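YchF GTP-binding protein (Schizosaccharomyces pombe, PDB 1NI3) hydrolyses ATP, and GTP less efficiently, and acts as a negative regulator of the G2/M transition in the cell cycle. Local coordinates at residues Ile189-Gln194 and Gly206-Arg211; Ser111-Val116 and Thr223-Ile228; Glu348-Gln353 and Lys359-Cys364. All blocks are in the same frame, centred on the assembly; numbering follows the deposited sequence.

Contact 1 of 3, residues Ile189-Gln194 and Gly206-Arg211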
loop_
_atom_site.group_PDB
_atom_site.type_symbol
_atom_site.label_atom_id
_atom_site.label_comp_id
_atom_site.label_asym_id
_atom_site.label_seq_id
_atom_site.Cartn_x
_atom_site.Cartn_y
_atom_site.Cartn_z
ATOM N N ILE A 189 7.236 21.205 -14.372
ATOM C CA ILE A 189 8.356 20.444 -13.857
ATOM C C ILE A 189 9.166 21.378 -12.969
ATOM O O ILE A 189 9.743 20.961 -11.964
ATOM C CB ILE A 189 9.260 19.912 -14.990
ATOM C CG1 ILE A 189 8.796 18.521 -15.416
ATOM C CG2 ILE A 189 10.719 19.866 -14.520
ATOM C CD1 ILE A 189 7.404 18.474 -15.927
ATOM N N GLU A 190 9.200 22.648 -13.358
ATOM C CA GLU A 190 9.927 23.665 -12.617
ATOM C C GLU A 190 9.389 23.742 -11.190
ATOM O O GLU A 190 10.158 23.756 -10.228
ATOM C CB GLU A 190 9.760 25.018 -13.304
ATOM C CG GLU A 190 10.910 25.993 -13.084
ATOM C CD GLU A 190 12.205 25.495 -13.691
ATOM O OE1 GLU A 190 13.039 24.931 -12.944
ATOM O OE2 GLU A 190 12.384 25.661 -14.920
ATOM N N LYS A 191 8.066 23.802 -11.061
ATOM C CA LYS A 191 7.420 23.860 -9.752
ATOM C C LYS A 191 7.722 22.589 -8.967
ATOM O O LYS A 191 7.968 22.644 -7.767
ATOM C CB LYS A 191 5.900 24.006 -9.905
ATOM C CG LYS A 191 5.415 25.385 -10.335
ATOM C CD LYS A 191 3.886 25.409 -10.503
ATOM C CE LYS A 191 3.155 24.981 -9.232
ATOM N NZ LYS A 191 1.694 24.810 -9.467
ATOM N N VAL A 192 7.684 21.446 -9.651
ATOM C CA VAL A 192 7.967 20.156 -9.019
ATOM C C VAL A 192 9.345 20.233 -8.364
ATOM O O VAL A 192 9.533 19.758 -7.241
ATOM C CB VAL A 192 7.984 19.019 -10.046
ATOM C CG1 VAL A 192 8.432 17.737 -9.389
ATOM C CG2 VAL A 192 6.601 18.858 -10.640
ATOM N N TYR A 193 10.303 20.825 -9.076
ATOM C CA TYR A 193 11.655 20.972 -8.568
ATOM C C TYR A 193 11.591 21.953 -7.410
ATOM O O TYR A 193 12.013 21.650 -6.294
ATOM C CB TYR A 193 12.568 21.526 -9.652
ATOM C CG TYR A 193 14.026 21.481 -9.269
ATOM C CD1 TYR A 193 14.783 20.323 -9.447
ATOM C CD2 TYR A 193 14.645 22.591 -8.704
ATOM C CE1 TYR A 193 16.127 20.275 -9.076
ATOM C CE2 TYR A 193 15.981 22.561 -8.325
ATOM C CZ TYR A 193 16.718 21.401 -8.513
ATOM O OH TYR A 193 18.041 21.381 -8.142
ATOM N N GLN A 194 11.063 23.138 -7.698
ATOM C CA GLN A 194 10.884 24.189 -6.701
ATOM C C GLN A 194 10.441 23.568 -5.378
ATOM O O GLN A 194 11.034 23.825 -4.336
ATOM C CB GLN A 194 9.802 25.161 -7.183
ATOM C CG GLN A 194 10.303 26.467 -7.782
ATOM C CD GLN A 194 10.489 27.543 -6.725
ATOM O OE1 GLN A 194 9.529 27.950 -6.062
ATOM N NE2 GLN A 194 11.722 28.010 -6.561
ATOM N N GLY A 206 2.265 18.106 -1.967
ATOM C CA GLY A 206 1.947 19.373 -2.590
ATOM C C GLY A 206 0.483 19.440 -2.951
ATOM O O GLY A 206 -0.244 18.455 -2.844
ATOM N N ASP A 207 0.052 20.623 -3.371
ATOM C CA ASP A 207 -1.323 20.860 -3.781
ATOM C C ASP A 207 -1.261 21.041 -5.291
ATOM O O ASP A 207 -1.106 22.157 -5.785
ATOM C CB ASP A 207 -1.857 22.127 -3.107
ATOM C CG ASP A 207 -3.260 22.484 -3.559
ATOM O OD1 ASP A 207 -4.098 21.560 -3.690
ATOM O OD2 ASP A 207 -3.537 23.687 -3.773
ATOM N N TRP A 208 -1.373 19.937 -6.021
ATOM C CA TRP A 208 -1.305 19.995 -7.471
ATOM C C TRP A 208 -2.669 19.847 -8.105
ATOM O O TRP A 208 -3.616 19.401 -7.461
ATOM C CB TRP A 208 -0.369 18.906 -7.992
ATOM C CG TRP A 208 0.878 18.806 -7.217
ATOM C CD1 TRP A 208 1.125 17.960 -6.172
ATOM C CD2 TRP A 208 2.048 19.615 -7.365
ATOM N NE1 TRP A 208 2.380 18.192 -5.658
ATOM C CE2 TRP A 208 2.967 19.207 -6.369
ATOM C CE3 TRP A 208 2.415 20.645 -8.237
ATOM C CZ2 TRP A 208 4.224 19.801 -6.223
ATOM C CZ3 TRP A 208 3.661 21.228 -8.089
ATOM C CH2 TRP A 208 4.548 20.807 -7.093
ATOM N N SER A 209 -2.754 20.225 -9.375
ATOM C CA SER A 209 -3.992 20.127 -10.131
ATOM C C SER A 209 -3.985 18.775 -10.841
ATOM O O SER A 209 -2.951 18.102 -10.894
ATOM C CB SER A 209 -4.058 21.227 -11.175
ATOM O OG SER A 209 -3.062 21.031 -12.149
ATOM N N ASN A 210 -5.123 18.377 -11.402
ATOM C CA ASN A 210 -5.196 17.099 -12.095
ATOM C C ASN A 210 -4.123 16.990 -13.181
ATOM O O ASN A 210 -3.473 15.949 -13.322
ATOM C CB ASN A 210 -6.600 16.895 -12.676
ATOM C CG ASN A 210 -7.620 16.552 -11.607
ATOM O OD1 ASN A 210 -8.758 16.171 -11.901
ATOM N ND2 ASN A 210 -7.213 16.684 -10.353
ATOM N N ARG A 211 -3.920 18.068 -13.930
ATOM C CA ARG A 211 -2.905 18.089 -14.976
ATOM C C ARG A 211 -1.519 17.883 -14.386
ATOM O O ARG A 211 -0.735 17.085 -14.887
ATOM C CB ARG A 211 -2.947 19.432 -15.701
ATOM C CG ARG A 211 -1.831 19.628 -16.701
ATOM C CD ARG A 211 -1.929 18.613 -17.815
ATOM N NE ARG A 211 -0.975 18.913 -18.870
ATOM C CZ ARG A 211 -0.141 18.024 -19.393
ATOM N NH1 ARG A 211 -0.144 16.772 -18.954
ATOM N NH2 ARG A 211 0.701 18.394 -20.349
#

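Contact 2 of 3, residues Ser111-Val116 and Thr223-Ile228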
loop_
_atom_site.group_PDB
_atom_site.type_symbol
_atom_site.label_atom_id
_atom_site.label_comp_id
_atom_site.label_asym_id
_atom_site.label_seq_id
_atom_site.Cartn_x
_atom_site.Cartn_y
_atom_site.Cartn_z
ATOM N N SER A 111 16.793 1.676 -5.998
ATOM C CA SER A 111 16.448 1.185 -7.335
ATOM C C SER A 111 15.311 0.161 -7.321
ATOM O O SER A 111 14.594 0.024 -8.298
ATOM C CB SER A 111 17.683 0.612 -8.062
ATOM O OG SER A 111 17.981 -0.707 -7.634
ATOM N N HIS A 112 15.148 -0.534 -6.200
ATOM C CA HIS A 112 14.097 -1.544 -6.030
ATOM C C HIS A 112 12.816 -0.950 -5.492
ATOM O O HIS A 112 11.718 -1.423 -5.776
ATOM C CB HIS A 112 14.552 -2.635 -5.070
ATOM C CG HIS A 112 15.451 -3.642 -5.702
ATOM N ND1 HIS A 112 15.017 -4.487 -6.691
ATOM C CD2 HIS A 112 16.767 -3.903 -5.515
ATOM C CE1 HIS A 112 16.036 -5.235 -7.099
ATOM N NE2 HIS A 112 17.099 -4.896 -6.402
ATOM N N VAL A 113 12.976 0.079 -4.680
ATOM C CA VAL A 113 11.842 0.770 -4.108
ATOM C C VAL A 113 11.015 1.365 -5.244
ATOM O O VAL A 113 9.783 1.361 -5.202
ATOM C CB VAL A 113 12.313 1.891 -3.177
ATOM C CG1 VAL A 113 11.166 2.844 -2.878
ATOM C CG2 VAL A 113 12.845 1.294 -1.891
ATOM N N ARG A 114 11.703 1.859 -6.267
ATOM C CA ARG A 114 11.044 2.462 -7.418
ATOM C C ARG A 114 10.027 1.536 -8.049
ATOM O O ARG A 114 9.047 1.986 -8.624
ATOM C CB ARG A 114 12.086 2.860 -8.483
ATOM C CG ARG A 114 13.038 3.966 -8.069
ATOM C CD ARG A 114 14.180 4.153 -9.062
ATOM N NE ARG A 114 15.089 5.225 -8.652
ATOM C CZ ARG A 114 14.849 6.520 -8.842
ATOM N NH1 ARG A 114 13.730 6.911 -9.444
ATOM N NH2 ARG A 114 15.720 7.426 -8.418
ATOM N N ALA A 115 10.261 0.242 -7.939
ATOM C CA ALA A 115 9.358 -0.710 -8.558
ATOM C C ALA A 115 8.127 -0.958 -7.707
ATOM O O ALA A 115 7.287 -1.799 -8.027
ATOM C CB ALA A 115 10.084 -2.022 -8.807
ATOM N N VAL A 116 8.011 -0.201 -6.629
ATOM C CA VAL A 116 6.903 -0.366 -5.694
ATOM C C VAL A 116 5.955 0.858 -5.744
ATOM O O VAL A 116 6.258 1.856 -6.406
ATOM C CB VAL A 116 7.504 -0.632 -4.282
ATOM C CG1 VAL A 116 7.158 0.472 -3.302
ATOM C CG2 VAL A 116 7.097 -2.000 -3.802
ATOM N N THR A 223 9.350 10.152 -3.901
ATOM C CA THR A 223 8.595 10.997 -2.986
ATOM C C THR A 223 7.106 11.182 -3.360
ATOM O O THR A 223 6.398 11.998 -2.751
ATOM C CB THR A 223 9.326 12.365 -2.878
ATOM O OG1 THR A 223 9.145 12.920 -1.577
ATOM C CG2 THR A 223 8.836 13.339 -3.934
ATOM N N ALA A 224 6.641 10.411 -4.344
ATOM C CA ALA A 224 5.256 10.440 -4.782
ATOM C C ALA A 224 4.472 9.333 -4.091
ATOM O O ALA A 224 3.303 9.489 -3.800
ATOM C CB ALA A 224 5.186 10.260 -6.295
ATOM N N LYS A 225 5.137 8.219 -3.819
ATOM C CA LYS A 225 4.495 7.068 -3.187
ATOM C C LYS A 225 4.032 7.321 -1.758
ATOM O O LYS A 225 4.757 7.916 -0.954
ATOM C CB LYS A 225 5.446 5.873 -3.174
ATOM C CG LYS A 225 6.216 5.691 -4.469
ATOM C CD LYS A 225 7.181 4.521 -4.378
ATOM C CE LYS A 225 8.049 4.446 -5.617
ATOM N NZ LYS A 225 7.242 4.248 -6.848
ATOM N N PRO A 226 2.809 6.882 -1.412
ATOM C CA PRO A 226 2.429 7.149 -0.025
ATOM C C PRO A 226 3.291 6.312 0.917
ATOM O O PRO A 226 3.853 5.285 0.524
ATOM C CB PRO A 226 0.953 6.767 0.017
ATOM C CG PRO A 226 0.828 5.741 -1.069
ATOM C CD PRO A 226 1.684 6.308 -2.165
ATOM N N VAL A 227 3.405 6.762 2.160
ATOM C CA VAL A 227 4.227 6.062 3.133
ATOM C C VAL A 227 3.446 5.751 4.403
ATOM O O VAL A 227 2.652 6.558 4.878
ATOM C CB VAL A 227 5.467 6.895 3.504
ATOM C CG1 VAL A 227 6.359 6.112 4.456
ATOM C CG2 VAL A 227 6.226 7.281 2.245
ATOM N N ILE A 228 3.678 4.570 4.954
ATOM C CA ILE A 228 3.000 4.153 6.170
ATOM C C ILE A 228 4.067 3.814 7.193
ATOM O O ILE A 228 4.835 2.866 6.996
ATOM C CB ILE A 228 2.125 2.915 5.912
ATOM C CG1 ILE A 228 1.044 3.240 4.871
ATOM C CG2 ILE A 228 1.526 2.445 7.219
ATOM C CD1 ILE A 228 0.316 2.010 4.325
#

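Contact 3 of 3, residues Glu348-Gln353 and Lys359-Cys364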
loop_
_atom_site.group_PDB
_atom_site.type_symbol
_atom_site.label_atom_id
_atom_site.label_comp_id
_atom_site.label_asym_id
_atom_site.label_seq_id
_atom_site.Cartn_x
_atom_site.Cartn_y
_atom_site.Cartn_z
ATOM N N GLU A 348 -24.619 -8.289 -13.594
ATOM C CA GLU A 348 -25.533 -8.414 -12.465
ATOM C C GLU A 348 -24.836 -8.145 -11.140
ATOM O O GLU A 348 -24.004 -8.932 -10.692
ATOM C CB GLU A 348 -26.178 -9.807 -12.476
ATOM C CG GLU A 348 -27.414 -9.893 -13.363
ATOM C CD GLU A 348 -27.501 -11.192 -14.133
ATOM O OE1 GLU A 348 -27.490 -12.272 -13.505
ATOM O OE2 GLU A 348 -27.591 -11.130 -15.377
ATOM N N ILE A 349 -25.196 -7.018 -10.528
ATOM C CA ILE A 349 -24.628 -6.582 -9.254
ATOM C C ILE A 349 -25.594 -6.794 -8.100
ATOM O O ILE A 349 -26.811 -6.752 -8.273
ATOM C CB ILE A 349 -24.234 -5.077 -9.300
ATOM C CG1 ILE A 349 -22.770 -4.934 -9.710
ATOM C CG2 ILE A 349 -24.470 -4.412 -7.952
ATOM C CD1 ILE A 349 -22.461 -5.455 -11.101
HETATM N N MSE A 350 -25.042 -6.998 -6.915
HETATM C CA MSE A 350 -25.857 -7.226 -5.739
HETATM C C MSE A 350 -25.077 -6.642 -4.552
HETATM O O MSE A 350 -24.265 -7.322 -3.930
HETATM C CB MSE A 350 -26.096 -8.739 -5.630
HETATM C CG MSE A 350 -27.014 -9.205 -4.520
HETATM SE SE MSE A 350 -27.526 -11.099 -4.677
HETATM C CE MSE A 350 -25.964 -11.841 -5.560
ATOM N N HIS A 351 -25.315 -5.359 -4.276
ATOM C CA HIS A 351 -24.641 -4.642 -3.194
ATOM C C HIS A 351 -24.582 -5.468 -1.929
ATOM O O HIS A 351 -25.588 -6.013 -1.487
ATOM C CB HIS A 351 -25.334 -3.306 -2.898
ATOM C CG HIS A 351 -25.267 -2.332 -4.029
ATOM N ND1 HIS A 351 -24.606 -2.598 -5.206
ATOM C CD2 HIS A 351 -25.779 -1.077 -4.163
ATOM C CE1 HIS A 351 -24.708 -1.559 -6.017
ATOM N NE2 HIS A 351 -25.417 -0.624 -5.402
ATOM N N TYR A 352 -23.394 -5.541 -1.340
ATOM C CA TYR A 352 -23.192 -6.321 -0.131
ATOM C C TYR A 352 -24.293 -6.087 0.901
ATOM O O TYR A 352 -24.828 -7.044 1.475
ATOM C CB TYR A 352 -21.839 -5.988 0.487
ATOM C CG TYR A 352 -21.607 -6.709 1.784
ATOM C CD1 TYR A 352 -21.370 -8.088 1.814
ATOM C CD2 TYR A 352 -21.669 -6.022 2.992
ATOM C CE1 TYR A 352 -21.203 -8.763 3.030
ATOM C CE2 TYR A 352 -21.507 -6.686 4.202
ATOM C CZ TYR A 352 -21.273 -8.058 4.215
ATOM O OH TYR A 352 -21.134 -8.708 5.422
ATOM N N GLN A 353 -24.646 -4.824 1.120
ATOM C CA GLN A 353 -25.673 -4.500 2.102
ATOM C C GLN A 353 -27.008 -5.197 1.844
ATOM O O GLN A 353 -27.656 -5.676 2.775
ATOM C CB GLN A 353 -25.887 -2.988 2.157
ATOM C CG GLN A 353 -26.631 -2.540 3.401
ATOM C CD GLN A 353 -26.018 -3.123 4.657
ATOM O OE1 GLN A 353 -26.369 -4.226 5.074
ATOM N NE2 GLN A 353 -25.085 -2.392 5.260
ATOM N N LYS A 359 -29.819 -12.357 3.150
ATOM C CA LYS A 359 -29.238 -13.669 3.356
ATOM C C LYS A 359 -29.535 -14.673 2.239
ATOM O O LYS A 359 -29.772 -15.839 2.526
ATOM C CB LYS A 359 -29.748 -14.235 4.685
ATOM C CG LYS A 359 -30.161 -13.196 5.730
ATOM C CD LYS A 359 -29.003 -12.333 6.199
ATOM C CE LYS A 359 -29.242 -11.771 7.601
ATOM N NZ LYS A 359 -28.085 -10.998 8.142
ATOM N N THR A 360 -29.550 -14.226 0.981
ATOM C CA THR A 360 -29.806 -15.118 -0.166
ATOM C C THR A 360 -30.144 -14.335 -1.426
ATOM O O THR A 360 -30.854 -13.336 -1.374
ATOM C CB THR A 360 -30.982 -16.074 0.087
ATOM O OG1 THR A 360 -31.212 -16.869 -1.081
ATOM C CG2 THR A 360 -32.230 -15.294 0.397
ATOM N N GLU A 361 -29.649 -14.805 -2.563
ATOM C CA GLU A 361 -29.903 -14.133 -3.826
ATOM C C GLU A 361 -31.393 -13.897 -4.058
ATOM O O GLU A 361 -31.827 -12.752 -4.202
ATOM C CB GLU A 361 -29.332 -14.955 -4.972
ATOM C CG GLU A 361 -29.145 -14.167 -6.244
ATOM C CD GLU A 361 -28.539 -15.010 -7.336
ATOM O OE1 GLU A 361 -27.590 -15.762 -7.025
ATOM O OE2 GLU A 361 -29.002 -14.917 -8.495
ATOM N N ASN A 362 -32.175 -14.973 -4.091
ATOM C CA ASN A 362 -33.616 -14.864 -4.307
ATOM C C ASN A 362 -34.289 -13.789 -3.459
ATOM O O ASN A 362 -34.990 -12.929 -3.995
ATOM C CB ASN A 362 -34.298 -16.201 -4.034
ATOM C CG ASN A 362 -33.751 -17.311 -4.896
ATOM O OD1 ASN A 362 -33.861 -17.269 -6.123
ATOM N ND2 ASN A 362 -33.143 -18.309 -4.264
ATOM N N ALA A 363 -34.089 -13.835 -2.144
ATOM C CA ALA A 363 -34.707 -12.847 -1.265
ATOM C C ALA A 363 -34.620 -11.457 -1.864
ATOM O O ALA A 363 -35.628 -10.879 -2.283
ATOM C CB ALA A 363 -34.044 -12.857 0.104
ATOM N N CYS A 364 -33.405 -10.927 -1.907
ATOM C CA CYS A 364 -33.183 -9.596 -2.444
ATOM C C CYS A 364 -33.588 -9.504 -3.909
ATOM O O CYS A 364 -34.091 -8.476 -4.349
ATOM C CB CYS A 364 -31.710 -9.172 -2.235
ATOM S SG CYS A 364 -30.441 -10.237 -2.963
#

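Contact 1 of 3, residues Ile189-Gln194 and Gly206-Arg211
Trp208 reaches helix 179-199 with the outer end of its six-membered ring, meeting the turn that carries Lys191 and Val192. The ring edge faces the backbone: Lys191 O lies close to the indole plane, 3.9 Å from Trp208 CH2. Val192 CA approaches the same CH2 obliquely, at 4.0 Å. Beside it the Lys191 side chain runs past the indole in the opposite sense, its CE 4.0 Å from Trp208 CZ3, and its CB touches that carbon too. A bend at chi3 (57°) in an otherwise extended chain turns the lysine tip, and its NZ forms a salt bridge with Glu212 on helix 210-217. The aliphatic part of the lysine thus lies alongside the six-membered ring at CZ3, while its charge is paired with Glu212. Helix 179-199 is one arm of the long helical hairpin of YchF proteins, and Tyr193, Glu190 and Ile189 touch helix 140-168. The chain returning from this hairpin is therefore packed against its second arm. Farther out, Trp208 NE1 donates to Ile203 O, which anchors the inner end of the indole, while Val213 and Ile216 of helix 210-217 and the ring of Tyr195 also touch it. Ser209 is the N-cap of that helix: its side chain caps a backbone N, and Glu212 OE2 accepts a hydrogen bond from Ser209 N in the manner of a capping box, so Glu212 links the helix start to Lys191.

Contact 2 of 3, residues Ser111-Val116 and Thr223-Ile228
Lys225 extends its side chain to the turn at Val113-Val116 in the P-loop GTPase core, where the link from helix 107-113 to strand 118-124 meets the lead-in to the parallel strand 227-232. Two polar contacts hold the tip. Lys225 NZ donates to Val116 O at 2.6 Å, and a weak second bond runs from the same NZ to Arg114 O at 3.4 Å. Arg16 NH2 also bonds Arg114 O and, weakly, Val116 O, so two cationic side chains share these carbonyls. The type I turn is closed by Val116 N to Val113 O, 2.8 Å. The lysine stem crosses the Val116 side chain at about a right angle, with Val116 CG1 4.2 Å from Lys225 CD, while Lys225 CE lies 3.6 Å from Val113 O. The chain is extended up to CE, and the bend at chi4 (-61°) swings NZ toward the carbonyls. A leucine in place of Lys225 would probably leave Val116 O and Arg114 O without one of their donors and weaken the tie between the turn and strand 227-232. Val113 packs inward on Ile119 and Val26. At Val116 O the ammonium sits 23° off the carbonyl plane, with a C=O...NZ angle of 157°.

Contact 3 of 3, residues Glu348-Gln353 and Lys359-Cys364
Met350 and Glu361 mark the closest backbone approach, their CA atoms 8.2 Å apart. Met350 ends strand 346-350, the middle strand of a three-stranded antiparallel sheet in the TGS region, a family grouped with ubiquitin-like folds. His351 then occupies the N-cap position of helix 352-358; Lys359 breaks away from this helix with a positive phi (52°), and Thr360 holds the N-cap position of helix 361-366. This strand-helix-turn-helix path brings the second helix back over the end of the strand, with side chains filling the interval. Met350, modelled as selenomethionine, points at that helix. Its CG is anti to the backbone N (chi1 -176°), which sends the chain out from the strand, so that the selenium faces two residues one helical turn apart. Met350 SE is 3.5 Å from Cys364 SG and 3.8 Å from Glu361 CG. The terminal methyl also reaches the glutamate stem, Met350 CE 4.0 Å from Glu361 CG, the two side chains crossing at about a right angle. Leu355 and Ile384 also touch Met350, and Tyr358 lies on Cys364. Glu361 meets the selenium with its CG methylene, while OE2 forms a salt bridge with Arg365; Glu348 OE1, 5.9 Å from Glu361 OE2, is hydrogen-bonded to Tyr370 OH. The contact is thus apolar, probably held by dispersion; selenium stands where natural methionine has sulfur, and separate partners for the two carboxylates probably temper their repulsion.

In the fold
Contacts 1 and 2 belong to the G-domain region, and contact 3 to the TGS region. The centres of contacts 1 and 2 are 18 Å apart, with about 7 Å between their nearest atoms. Contact 1 falls wholly within the chain span that contact 2 brings together, and helix 210-217 leads from it to strand 227-232. Contact 2 is the one near the nucleotide pocket: the Val113 side chain lies about 9 Å from that of Lys33, a predicted ATP-binding residue of the P-loop. Contact 3 comes later in the chain and stands apart, its centre 39 Å from that of contact 2 and 45 Å from that of contact 1.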